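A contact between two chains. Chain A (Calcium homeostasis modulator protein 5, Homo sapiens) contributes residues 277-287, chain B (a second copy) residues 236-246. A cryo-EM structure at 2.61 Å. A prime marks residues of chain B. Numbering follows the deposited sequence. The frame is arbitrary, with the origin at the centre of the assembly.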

ATOM      1  N   HIS A 277      16.116  54.153 -28.354  1.00 34.80           N
ATOM      2  CA  HIS A 277      16.982  53.141 -27.773  1.00 34.80           C
ATOM      3  C   HIS A 277      16.261  52.492 -26.604  1.00 34.80           C
ATOM      4  O   HIS A 277      15.580  53.172 -25.837  1.00 34.80           O
ATOM      5  CB  HIS A 277      18.301  53.751 -27.308  1.00 34.80           C
ATOM      6  CG  HIS A 277      19.044  54.470 -28.385  1.00 34.80           C
ATOM      7  ND1 HIS A 277      19.325  55.816 -28.324  1.00 34.80           N
ATOM      8  CD2 HIS A 277      19.568  54.029 -29.552  1.00 34.80           C
ATOM      9  CE1 HIS A 277      19.989  56.174 -29.407  1.00 34.80           C
ATOM     10  NE2 HIS A 277      20.147  55.108 -30.169  1.00 34.80           N
ATOM     11  N   TYR A 278      16.408  51.182 -26.470  1.00 31.13           N
ATOM     12  CA  TYR A 278      15.644  50.423 -25.495  1.00 31.13           C
ATOM     13  C   TYR A 278      16.429  50.093 -24.236  1.00 31.13           C
ATOM     14  O   TYR A 278      15.871  49.481 -23.323  1.00 31.13           O
ATOM     15  CB  TYR A 278      15.113  49.144 -26.138  1.00 31.13           C
ATOM     16  CG  TYR A 278      14.160  49.421 -27.267  1.00 31.13           C
ATOM     17  CD1 TYR A 278      12.866  49.849 -27.016  1.00 31.13           C
ATOM     18  CD2 TYR A 278      14.558  49.279 -28.584  1.00 31.13           C
ATOM     19  CE1 TYR A 278      11.996  50.116 -28.043  1.00 31.13           C
ATOM     20  CE2 TYR A 278      13.697  49.545 -29.614  1.00 31.13           C
ATOM     21  CZ  TYR A 278      12.419  49.963 -29.338  1.00 31.13           C
ATOM     22  OH  TYR A 278      11.557  50.227 -30.369  1.00 31.13           O
ATOM     23  N   SER A 279      17.698  50.477 -24.162  1.00 32.56           N
ATOM     24  CA  SER A 279      18.471  50.400 -22.932  1.00 32.56           C
ATOM     25  C   SER A 279      19.578  51.432 -23.018  1.00 32.56           C
ATOM     26  O   SER A 279      19.734  52.117 -24.028  1.00 32.56           O
ATOM     27  CB  SER A 279      19.048  49.004 -22.696  1.00 32.56           C
ATOM     28  OG  SER A 279      19.899  48.614 -23.750  1.00 32.56           O
ATOM     29  N   THR A 280      20.345  51.545 -21.938  1.00 33.36           N
ATOM     30  CA  THR A 280      21.512  52.411 -21.962  1.00 33.36           C
ATOM     31  C   THR A 280      22.729  51.717 -22.553  1.00 33.36           C
ATOM     32  O   THR A 280      23.690  52.393 -22.927  1.00 33.36           O
ATOM     33  CB  THR A 280      21.825  52.921 -20.557  1.00 33.36           C
ATOM     34  OG1 THR A 280      22.981  53.760 -20.599  1.00 33.36           O
ATOM     35  CG2 THR A 280      22.069  51.775 -19.619  1.00 33.36           C
ATOM     36  N   LEU A 281      22.704  50.391 -22.654  1.00 34.27           N
ATOM     37  CA  LEU A 281      23.725  49.674 -23.398  1.00 34.27           C
ATOM     38  C   LEU A 281      23.470  49.734 -24.896  1.00 34.27           C
ATOM     39  O   LEU A 281      24.419  49.711 -25.681  1.00 34.27           O
ATOM     40  CB  LEU A 281      23.781  48.223 -22.932  1.00 34.27           C
ATOM     41  CG  LEU A 281      24.974  47.385 -23.361  1.00 34.27           C
ATOM     42  CD1 LEU A 281      26.247  48.090 -23.000  1.00 34.27           C
ATOM     43  CD2 LEU A 281      24.912  46.049 -22.680  1.00 34.27           C
ATOM     44  N   HIS A 282      22.204  49.803 -25.303  1.00 33.52           N
ATOM     45  CA  HIS A 282      21.864  50.053 -26.699  1.00 33.52           C
ATOM     46  C   HIS A 282      22.303  51.447 -27.128  1.00 33.52           C
ATOM     47  O   HIS A 282      22.702  51.653 -28.276  1.00 33.52           O
ATOM     48  CB  HIS A 282      20.357  49.867 -26.881  1.00 33.52           C
ATOM     49  CG  HIS A 282      19.885  49.894 -28.302  1.00 33.52           C
ATOM     50  ND1 HIS A 282      18.551  49.964 -28.630  1.00 33.52           N
ATOM     51  CD2 HIS A 282      20.555  49.844 -29.475  1.00 33.52           C
ATOM     52  CE1 HIS A 282      18.419  49.968 -29.942  1.00 33.52           C
ATOM     53  NE2 HIS A 282      19.621  49.899 -30.479  1.00 33.52           N
ATOM     54  N   ARG A 283      22.268  52.409 -26.211  1.00 37.15           N
ATOM     55  CA  ARG A 283      22.561  53.786 -26.578  1.00 37.15           C
ATOM     56  C   ARG A 283      24.055  54.032 -26.750  1.00 37.15           C
ATOM     57  O   ARG A 283      24.457  54.755 -27.661  1.00 37.15           O
ATOM     58  CB  ARG A 283      21.977  54.737 -25.539  1.00 37.15           C
ATOM     59  CG  ARG A 283      22.085  56.195 -25.906  1.00 37.15           C
ATOM     60  CD  ARG A 283      21.766  57.075 -24.730  1.00 37.15           C
ATOM     61  NE  ARG A 283      22.635  56.780 -23.599  1.00 37.15           N
ATOM     62  CZ  ARG A 283      23.489  57.645 -23.067  1.00 37.15           C
ATOM     63  NH1 ARG A 283      23.587  58.869 -23.563  1.00 37.15           N
ATOM     64  NH2 ARG A 283      24.243  57.286 -22.037  1.00 37.15           N
ATOM     65  N   VAL A 284      24.897  53.439 -25.902  1.00 38.43           N
ATOM     66  CA  VAL A 284      26.333  53.680 -26.021  1.00 38.43           C
ATOM     67  C   VAL A 284      26.964  52.887 -27.157  1.00 38.43           C
ATOM     68  O   VAL A 284      28.074  53.219 -27.584  1.00 38.43           O
ATOM     69  CB  VAL A 284      27.068  53.379 -24.702  1.00 38.43           C
ATOM     70  CG1 VAL A 284      26.470  54.183 -23.576  1.00 38.43           C
ATOM     71  CG2 VAL A 284      27.027  51.906 -24.379  1.00 38.43           C
ATOM     72  N   VAL A 285      26.291  51.855 -27.663  1.00 38.79           N
ATOM     73  CA  VAL A 285      26.786  51.139 -28.832  1.00 38.79           C
ATOM     74  C   VAL A 285      26.445  51.896 -30.109  1.00 38.79           C
ATOM     75  O   VAL A 285      27.294  52.059 -30.991  1.00 38.79           O
ATOM     76  CB  VAL A 285      26.227  49.705 -28.833  1.00 38.79           C
ATOM     77  CG1 VAL A 285      26.480  49.017 -30.148  1.00 38.79           C
ATOM     78  CG2 VAL A 285      26.869  48.913 -27.731  1.00 38.79           C
ATOM     79  N   ASP A 286      25.219  52.406 -30.210  1.00 43.51           N
ATOM     80  CA  ASP A 286      24.793  53.101 -31.419  1.00 43.51           C
ATOM     81  C   ASP A 286      25.427  54.477 -31.546  1.00 43.51           C
ATOM     82  O   ASP A 286      25.658  54.949 -32.663  1.00 43.51           O
ATOM     83  CB  ASP A 286      23.274  53.229 -31.437  1.00 43.51           C
ATOM     84  CG  ASP A 286      22.595  51.991 -31.966  1.00 43.51           C
ATOM     85  OD1 ASP A 286      23.294  51.114 -32.510  1.00 43.51           O
ATOM     86  OD2 ASP A 286      21.360  51.890 -31.836  1.00 43.51           O
ATOM     87  N   ASN A 287      25.709  55.137 -30.428  1.00 50.28           N
ATOM     88  CA  ASN A 287      26.242  56.492 -30.440  1.00 50.28           C
ATOM     89  C   ASN A 287      27.761  56.533 -30.368  1.00 50.28           C
ATOM     90  O   ASN A 287      28.376  57.453 -30.910  1.00 50.28           O
ATOM     91  CB  ASN A 287      25.652  57.295 -29.281  1.00 50.28           C
ATOM     92  CG  ASN A 287      25.480  58.754 -29.613  1.00 50.28           C
ATOM     93  OD1 ASN A 287      26.004  59.241 -30.611  1.00 50.28           O
ATOM     94  ND2 ASN A 287      24.732  59.463 -28.777  1.00 50.28           N
TER
ATOM     95  N   LYS B 236      17.956  38.890 -31.542  1.00 34.00           N
ATOM     96  CA  LYS B 236      18.911  39.378 -32.519  1.00 34.00           C
ATOM     97  C   LYS B 236      19.455  40.749 -32.166  1.00 34.00           C
ATOM     98  O   LYS B 236      20.559  41.088 -32.596  1.00 34.00           O
ATOM     99  CB  LYS B 236      18.270  39.429 -33.902  1.00 34.00           C
ATOM    100  CG  LYS B 236      18.156  38.081 -34.578  1.00 34.00           C
ATOM    101  CD  LYS B 236      17.071  38.087 -35.634  1.00 34.00           C
ATOM    102  CE  LYS B 236      17.333  39.145 -36.687  1.00 34.00           C
ATOM    103  NZ  LYS B 236      16.120  39.426 -37.498  1.00 34.00           N
ATOM    104  N   LEU B 237      18.712  41.543 -31.405  1.00 32.79           N
ATOM    105  CA  LEU B 237      19.180  42.859 -30.999  1.00 32.79           C
ATOM    106  C   LEU B 237      20.100  42.788 -29.790  1.00 32.79           C
ATOM    107  O   LEU B 237      21.059  43.557 -29.699  1.00 32.79           O
ATOM    108  CB  LEU B 237      17.989  43.770 -30.700  1.00 32.79           C
ATOM    109  CG  LEU B 237      18.275  45.225 -30.348  1.00 32.79           C
ATOM    110  CD1 LEU B 237      19.115  45.872 -31.422  1.00 32.79           C
ATOM    111  CD2 LEU B 237      16.988  45.984 -30.150  1.00 32.79           C
ATOM    112  N   SER B 238      19.840  41.872 -28.860  1.00 33.90           N
ATOM    113  CA  SER B 238      20.705  41.751 -27.695  1.00 33.90           C
ATOM    114  C   SER B 238      22.013  41.049 -28.029  1.00 33.90           C
ATOM    115  O   SER B 238      23.024  41.295 -27.368  1.00 33.90           O
ATOM    116  CB  SER B 238      19.977  41.018 -26.573  1.00 33.90           C
ATOM    117  OG  SER B 238      20.018  39.623 -26.771  1.00 33.90           O
ATOM    118  N   GLU B 239      22.020  40.180 -29.040  1.00 37.50           N
ATOM    119  CA  GLU B 239      23.270  39.586 -29.501  1.00 37.50           C
ATOM    120  C   GLU B 239      24.142  40.611 -30.209  1.00 37.50           C
ATOM    121  O   GLU B 239      25.371  40.540 -30.137  1.00 37.50           O
ATOM    122  CB  GLU B 239      22.988  38.420 -30.441  1.00 37.50           C
ATOM    123  CG  GLU B 239      22.847  37.086 -29.761  1.00 37.50           C
ATOM    124  CD  GLU B 239      22.090  36.084 -30.606  1.00 37.50           C
ATOM    125  OE1 GLU B 239      22.025  36.276 -31.838  1.00 37.50           O
ATOM    126  OE2 GLU B 239      21.556  35.109 -30.040  1.00 37.50           O
ATOM    127  N   ARG B 240      23.524  41.556 -30.910  1.00 36.35           N
ATOM    128  CA  ARG B 240      24.284  42.576 -31.619  1.00 36.35           C
ATOM    129  C   ARG B 240      24.917  43.564 -30.654  1.00 36.35           C
ATOM    130  O   ARG B 240      26.062  43.978 -30.846  1.00 36.35           O
ATOM    131  CB  ARG B 240      23.374  43.303 -32.603  1.00 36.35           C
ATOM    132  CG  ARG B 240      24.065  44.322 -33.468  1.00 36.35           C
ATOM    133  CD  ARG B 240      23.060  45.260 -34.084  1.00 36.35           C
ATOM    134  NE  ARG B 240      22.762  46.381 -33.206  1.00 36.35           N
ATOM    135  CZ  ARG B 240      22.880  47.652 -33.560  1.00 36.35           C
ATOM    136  NH1 ARG B 240      23.277  47.966 -34.779  1.00 36.35           N
ATOM    137  NH2 ARG B 240      22.594  48.611 -32.699  1.00 36.35           N
ATOM    138  N   ASN B 241      24.189  43.952 -29.609  1.00 34.76           N
ATOM    139  CA  ASN B 241      24.668  44.992 -28.709  1.00 34.76           C
ATOM    140  C   ASN B 241      25.763  44.496 -27.781  1.00 34.76           C
ATOM    141  O   ASN B 241      26.575  45.294 -27.312  1.00 34.76           O
ATOM    142  CB  ASN B 241      23.508  45.546 -27.887  1.00 34.76           C
ATOM    143  CG  ASN B 241      22.612  46.446 -28.688  1.00 34.76           C
ATOM    144  OD1 ASN B 241      23.004  46.964 -29.726  1.00 34.76           O
ATOM    145  ND2 ASN B 241      21.399  46.644 -28.209  1.00 34.76           N
ATOM    146  N   LEU B 242      25.810  43.199 -27.510  1.00 35.62           N
ATOM    147  CA  LEU B 242      26.808  42.667 -26.596  1.00 35.62           C
ATOM    148  C   LEU B 242      28.133  42.364 -27.273  1.00 35.62           C
ATOM    149  O   LEU B 242      29.180  42.452 -26.626  1.00 35.62           O
ATOM    150  CB  LEU B 242      26.281  41.404 -25.923  1.00 35.62           C
ATOM    151  CG  LEU B 242      25.226  41.689 -24.867  1.00 35.62           C
ATOM    152  CD1 LEU B 242      24.734  40.411 -24.273  1.00 35.62           C
ATOM    153  CD2 LEU B 242      25.811  42.571 -23.809  1.00 35.62           C
ATOM    154  N   LYS B 243      28.116  42.004 -28.552  1.00 40.16           N
ATOM    155  CA  LYS B 243      29.363  41.778 -29.265  1.00 40.16           C
ATOM    156  C   LYS B 243      30.086  43.077 -29.576  1.00 40.16           C
ATOM    157  O   LYS B 243      31.317  43.094 -29.628  1.00 40.16           O
ATOM    158  CB  LYS B 243      29.099  41.014 -30.558  1.00 40.16           C
ATOM    159  CG  LYS B 243      28.811  39.545 -30.352  1.00 40.16           C
ATOM    160  CD  LYS B 243      28.674  38.828 -31.678  1.00 40.16           C
ATOM    161  CE  LYS B 243      27.561  39.429 -32.519  1.00 40.16           C
ATOM    162  NZ  LYS B 243      27.292  38.627 -33.741  1.00 40.16           N
ATOM    163  N   CYS B 244      29.357  44.164 -29.783  1.00 41.42           N
ATOM    164  CA  CYS B 244      29.980  45.442 -30.079  1.00 41.42           C
ATOM    165  C   CYS B 244      30.362  46.218 -28.830  1.00 41.42           C
ATOM    166  O   CYS B 244      30.918  47.312 -28.946  1.00 41.42           O
ATOM    167  CB  CYS B 244      29.052  46.291 -30.946  1.00 41.42           C
ATOM    168  SG  CYS B 244      28.503  45.466 -32.449  1.00 41.42           S
ATOM    169  N   PHE B 245      30.075  45.689 -27.645  1.00 35.73           N
ATOM    170  CA  PHE B 245      30.503  46.323 -26.408  1.00 35.73           C
ATOM    171  C   PHE B 245      31.806  45.730 -25.899  1.00 35.73           C
ATOM    172  O   PHE B 245      32.714  46.471 -25.514  1.00 35.73           O
ATOM    173  CB  PHE B 245      29.413  46.192 -25.343  1.00 35.73           C
ATOM    174  CG  PHE B 245      29.784  46.793 -24.021  1.00 35.73           C
ATOM    175  CD1 PHE B 245      29.968  48.155 -23.891  1.00 35.73           C
ATOM    176  CD2 PHE B 245      29.949  45.991 -22.906  1.00 35.73           C
ATOM    177  CE1 PHE B 245      30.313  48.703 -22.677  1.00 35.73           C
ATOM    178  CE2 PHE B 245      30.295  46.537 -21.691  1.00 35.73           C
ATOM    179  CZ  PHE B 245      30.476  47.893 -21.578  1.00 35.73           C
ATOM    180  N   PHE B 246      31.923  44.405 -25.912  1.00 38.52           N
ATOM    181  CA  PHE B 246      33.119  43.760 -25.396  1.00 38.52           C
ATOM    182  C   PHE B 246      34.278  43.818 -26.375  1.00 38.52           C
ATOM    183  O   PHE B 246      35.434  43.922 -25.953  1.00 38.52           O
ATOM    184  CB  PHE B 246      32.811  42.312 -25.043  1.00 38.52           C
ATOM    185  CG  PHE B 246      32.203  42.149 -23.698  1.00 38.52           C
ATOM    186  CD1 PHE B 246      33.005  42.003 -22.580  1.00 38.52           C
ATOM    187  CD2 PHE B 246      30.831  42.161 -23.542  1.00 38.52           C
ATOM    188  CE1 PHE B 246      32.453  41.859 -21.335  1.00 38.52           C
ATOM    189  CE2 PHE B 246      30.269  42.021 -22.297  1.00 38.52           C
ATOM    190  CZ  PHE B 246      31.084  41.869 -21.193  1.00 38.52           C
TER

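Contact between a helix of one copy of calcium homeostasis modulator protein 5 (residues 280-287 here) and a helix of a second copy; the axes cross at 60° and approach to 9.6 Å, burying 468 Å² in all. The one hydrogen bond between the stretches is a salt bridge: Arg240′ NH2 donates to Asp286 OD1 at 2.6 Å, with an N-H...O angle of 145° and the carboxylate oxygen near the guanidinium plane. Both side chains leave their helices sideways and reach the partner with their ends, Arg240′ through an extended start (chi1 and chi2 both t). The same NH2 of Arg240′ also makes a weak hydrogen bond to Asn241′ OD1 (3.4 Å), which ties the guanidinium to its own helix.

His282 lies beside this pair. Arg240′ NH2 sits at the edge of its ring, 3.9 Å from His282 NE2, and Asn241′ ND2 comes within 3.5 Å of His282 CD2; neither is a hydrogen bond. The ring is held from its own chain: Tyr278 N donates to His282 ND1 (3.3 Å, 169°), while the backbone His282 N donates to Ser279 OG (3.0 Å), capping the helix. Of the CA atoms across the contact, those of His282 and Asn241′ are nearest, 6.1 Å apart.

Val285, about one turn on from His282, points toward the partner and packs against it: its CG2 lies 3.7 Å from Asn241′ O, and its CG1 3.8 Å from Cys244′ CB. Leu281 starts sideways, but its two methyls find different partners. Its CD1 lies over one face of the Phe245′ ring, 4.0 Å from the centroid and 17° off the normal, a CH-pi contact; Leu281 CD2 meets Leu242′ CD2 at 3.8 Å. Farther out, Leu237′ CD2 makes a looser contact with Tyr278 CD2 (4.4 Å), and Leu237′ CD1 approaches His282 NE2 (4.2 Å).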